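Local structure of cellobiose 2-epimerase (Ruminococcus albus, 3VW5) at residues D285-N290 with K299-W304. The protein catalyses the reversible epimerization of cellobiose to 4-O-beta-D-glucopyranosyl-D-mannose, probably acting directly on the unmodified sugar. The protein carries 2 engineered substitutions. Numbering follows the deposited sequence.
Sequences DGALNN and KTRVWW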
ATOM      1  N   ASP A 285      13.126  20.000   6.116  1.00 49.67           N
ATOM      2  CA  ASP A 285      14.276  19.461   6.821  1.00 45.68           C
ATOM      3  C   ASP A 285      14.582  18.102   6.212  1.00 44.36           C
ATOM      4  O   ASP A 285      14.970  17.158   6.911  1.00 43.70           O
ATOM      5  CB  ASP A 285      13.988  19.357   8.324  1.00 52.73           C
ATOM      6  CG  ASP A 285      15.255  19.347   9.172  1.00 62.16           C
ATOM      7  OD1 ASP A 285      15.189  18.924  10.360  1.00 60.75           O
ATOM      8  OD2 ASP A 285      16.317  19.760   8.650  1.00 68.23           O
ATOM      9  N   GLY A 286      14.361  18.010   4.900  1.00 42.88           N
ATOM     10  CA  GLY A 286      14.808  16.870   4.111  1.00 41.39           C
ATOM     11  C   GLY A 286      13.978  15.606   4.209  1.00 43.51           C
ATOM     12  O   GLY A 286      14.371  14.559   3.689  1.00 47.05           O
ATOM     13  N   ALA A 287      12.838  15.696   4.888  1.00 42.84           N
ATOM     14  CA  ALA A 287      11.923  14.562   5.031  1.00 38.53           C
ATOM     15  C   ALA A 287      10.483  15.031   4.784  1.00 45.23           C
ATOM     16  O   ALA A 287      10.191  16.237   4.802  1.00 42.57           O
ATOM     17  CB  ALA A 287      12.066  13.892   6.404  1.00 35.96           C
ATOM     18  N   LEU A 288       9.596  14.076   4.523  1.00 42.72           N
ATOM     19  CA  LEU A 288       8.211  14.385   4.205  1.00 36.65           C
ATOM     20  C   LEU A 288       7.376  14.483   5.477  1.00 39.17           C
ATOM     21  O   LEU A 288       7.387  13.572   6.319  1.00 38.46           O
ATOM     22  CB  LEU A 288       7.644  13.289   3.309  1.00 34.72           C
ATOM     23  CG  LEU A 288       7.175  13.608   1.889  1.00 42.75           C
ATOM     24  CD1 LEU A 288       5.656  13.523   1.805  1.00 41.30           C
ATOM     25  CD2 LEU A 288       7.685  14.949   1.369  1.00 39.79           C
ATOM     26  N   ASN A 289       6.646  15.580   5.625  1.00 37.27           N
ATOM     27  CA  ASN A 289       5.634  15.643   6.668  1.00 34.83           C
ATOM     28  C   ASN A 289       4.482  14.675   6.401  1.00 38.07           C
ATOM     29  O   ASN A 289       4.298  14.194   5.281  1.00 38.47           O
ATOM     30  CB  ASN A 289       5.100  17.067   6.826  1.00 38.74           C
ATOM     31  CG  ASN A 289       6.152  18.023   7.338  1.00 42.91           C
ATOM     32  OD1 ASN A 289       7.078  17.627   8.054  1.00 41.38           O
ATOM     33  ND2 ASN A 289       6.030  19.286   6.958  1.00 39.05           N
ATOM     34  N   ASN A 290       3.703  14.410   7.442  1.00 38.31           N
ATOM     35  CA  ASN A 290       2.585  13.475   7.372  1.00 37.69           C
ATOM     36  C   ASN A 290       1.325  14.054   6.713  1.00 38.21           C
ATOM     37  O   ASN A 290       0.896  13.601   5.644  1.00 35.88           O
ATOM     38  CB  ASN A 290       2.266  12.968   8.782  1.00 38.82           C
ATOM     39  CG  ASN A 290       1.331  11.785   8.782  1.00 39.64           C
ATOM     40  OD1 ASN A 290       1.345  10.958   7.858  1.00 40.80           O
ATOM     41  ND2 ASN A 290       0.503  11.692   9.825  1.00 33.87           N
ATOM     42  N   LYS A 299       3.962  16.969  11.507  1.00 37.16           N
ATOM     43  CA  LYS A 299       5.247  16.825  10.857  1.00 39.11           C
ATOM     44  C   LYS A 299       5.925  15.501  11.207  1.00 41.50           C
ATOM     45  O   LYS A 299       7.071  15.256  10.823  1.00 43.18           O
ATOM     46  CB  LYS A 299       6.152  18.013  11.183  1.00 43.04           C
ATOM     47  CG  LYS A 299       5.578  19.371  10.776  1.00 43.87           C
ATOM     48  CD  LYS A 299       6.610  20.471  11.005  1.00 45.25           C
ATOM     49  CE  LYS A 299       6.063  21.838  10.611  1.00 55.41           C
ATOM     50  NZ  LYS A 299       6.735  22.927  11.383  1.00 61.62           N
ATOM     51  N   THR A 300       5.215  14.644  11.931  1.00 37.68           N
ATOM     52  CA  THR A 300       5.733  13.311  12.240  1.00 40.35           C
ATOM     53  C   THR A 300       6.180  12.578  10.975  1.00 39.95           C
ATOM     54  O   THR A 300       5.471  12.575   9.962  1.00 38.46           O
ATOM     55  CB  THR A 300       4.667  12.452  12.923  1.00 42.10           C
ATOM     56  OG1 THR A 300       4.257  13.079  14.138  1.00 42.22           O
ATOM     57  CG2 THR A 300       5.191  11.031  13.205  1.00 40.01           C
ATOM     58  N   ARG A 301       7.355  11.957  11.031  1.00 38.63           N
ATOM     59  CA  ARG A 301       7.827  11.135   9.919  1.00 36.97           C
ATOM     60  C   ARG A 301       7.296   9.717  10.066  1.00 35.36           C
ATOM     61  O   ARG A 301       7.782   8.952  10.897  1.00 34.50           O
ATOM     62  CB  ARG A 301       9.355  11.130   9.834  1.00 39.37           C
ATOM     63  CG  ARG A 301       9.966  12.407   9.254  1.00 38.27           C
ATOM     64  CD  ARG A 301      10.115  13.553  10.286  1.00 40.64           C
ATOM     65  NE  ARG A 301      10.882  14.650   9.695  1.00 41.01           N
ATOM     66  CZ  ARG A 301      10.359  15.604   8.928  1.00 39.86           C
ATOM     67  NH1 ARG A 301       9.050  15.628   8.690  1.00 37.10           N
ATOM     68  NH2 ARG A 301      11.142  16.539   8.398  1.00 40.27           N
ATOM     69  N   VAL A 302       6.265   9.401   9.278  1.00 35.37           N
ATOM     70  CA  VAL A 302       5.678   8.067   9.212  1.00 30.18           C
ATOM     71  C   VAL A 302       6.472   7.280   8.174  1.00 34.11           C
ATOM     72  O   VAL A 302       6.764   7.792   7.084  1.00 34.82           O
ATOM     73  CB  VAL A 302       4.186   8.127   8.820  1.00 32.86           C
ATOM     74  CG1 VAL A 302       3.584   6.729   8.740  1.00 31.00           C
ATOM     75  CG2 VAL A 302       3.408   8.949   9.817  1.00 32.05           C
ATOM     76  N   TRP A 303       6.832   6.043   8.513  1.00 34.24           N
ATOM     77  CA  TRP A 303       7.788   5.278   7.709  1.00 33.17           C
ATOM     78  C   TRP A 303       7.311   5.069   6.254  1.00 37.65           C
ATOM     79  O   TRP A 303       8.078   5.318   5.313  1.00 34.18           O
ATOM     80  CB  TRP A 303       8.129   3.945   8.387  1.00 30.63           C
ATOM     81  CG  TRP A 303       7.293   2.808   7.910  1.00 32.38           C
ATOM     82  CD1 TRP A 303       7.659   1.843   7.018  1.00 37.21           C
ATOM     83  CD2 TRP A 303       5.934   2.528   8.265  1.00 35.27           C
ATOM     84  NE1 TRP A 303       6.621   0.968   6.815  1.00 37.02           N
ATOM     85  CE2 TRP A 303       5.549   1.370   7.564  1.00 34.92           C
ATOM     86  CE3 TRP A 303       5.012   3.138   9.120  1.00 35.96           C
ATOM     87  CZ2 TRP A 303       4.280   0.813   7.683  1.00 36.46           C
ATOM     88  CZ3 TRP A 303       3.758   2.582   9.245  1.00 34.91           C
ATOM     89  CH2 TRP A 303       3.399   1.431   8.530  1.00 34.49           C
ATOM     90  N   TRP A 304       6.054   4.637   6.078  1.00 35.38           N
ATOM     91  CA  TRP A 304       5.512   4.386   4.738  1.00 31.23           C
ATOM     92  C   TRP A 304       5.423   5.649   3.911  1.00 33.37           C
ATOM     93  O   TRP A 304       5.557   5.608   2.688  1.00 36.63           O
ATOM     94  CB  TRP A 304       4.157   3.671   4.763  1.00 30.48           C
ATOM     95  CG  TRP A 304       2.962   4.493   5.185  1.00 30.90           C
ATOM     96  CD1 TRP A 304       2.370   4.493   6.419  1.00 28.43           C
ATOM     97  CD2 TRP A 304       2.167   5.384   4.366  1.00 34.64           C
ATOM     98  NE1 TRP A 304       1.295   5.347   6.432  1.00 27.86           N
ATOM     99  CE2 TRP A 304       1.140   5.899   5.187  1.00 33.13           C
ATOM    100  CE3 TRP A 304       2.234   5.797   3.029  1.00 33.16           C
ATOM    101  CZ2 TRP A 304       0.174   6.804   4.709  1.00 32.25           C
ATOM    102  CZ3 TRP A 304       1.281   6.708   2.561  1.00 34.73           C
ATOM    103  CH2 TRP A 304       0.263   7.197   3.402  1.00 32.62           C
TER
HETATM  104  O   HOH W   1       5.445  11.394   7.690  1.00 35.51           O
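The guanidinium of Arg301 carries Ala287 CB on one face, 3.3 Å above its plane and nearer its margin than its centre, while the amide of Asn289 and CB of Asp285 lie at its edge. Arg301, Ala287 and Asn289 lie on the antiparallel beta hairpin of strands 287-293 and 296-302, whose second strand leads into helix 303-318 of the (alpha/alpha)6 barrel. The case illustrates how two strands that drift apart can still be joined by a folded-back side chain and a water. Arg301 bends at its second torsion (chi2 82°), which brings the guanidinium back beside residues 287-289. From there NH1 of Arg301 donates to OD1 of Asn289 over 2.9 Å, a moderately bent bond (N-H...O 140°) with the amide and guanidinium planes turned 33° against each other. The same NH1 gives a weak bond to the carbonyl O of Lys299. An alanine in place of Arg301 would probably leave Asn289 OD1 without this donor and open a gap beside the methyl of Ala287. Phe355 and Gln306 also touch the Arg301 side chain.

Asn289 and Lys299 run side by side in the same direction, and CB of Lys299 comes within 3.3 Å of OD1 of Asn289. Glu284 accepts a hydrogen bond from the Asn289 amide nitrogen and forms a long, weak ion pair with the ammonium of Lys299. Farther along, Asn290 lays its amide across Val302, OD1 being 3.5 Å from CG2 of Val302, while its ND2 bonds to Asp298. Between the strands a water donates to Leu288 O and Thr300 O and accepts from the backbone N of Val302 at 2.7 Å.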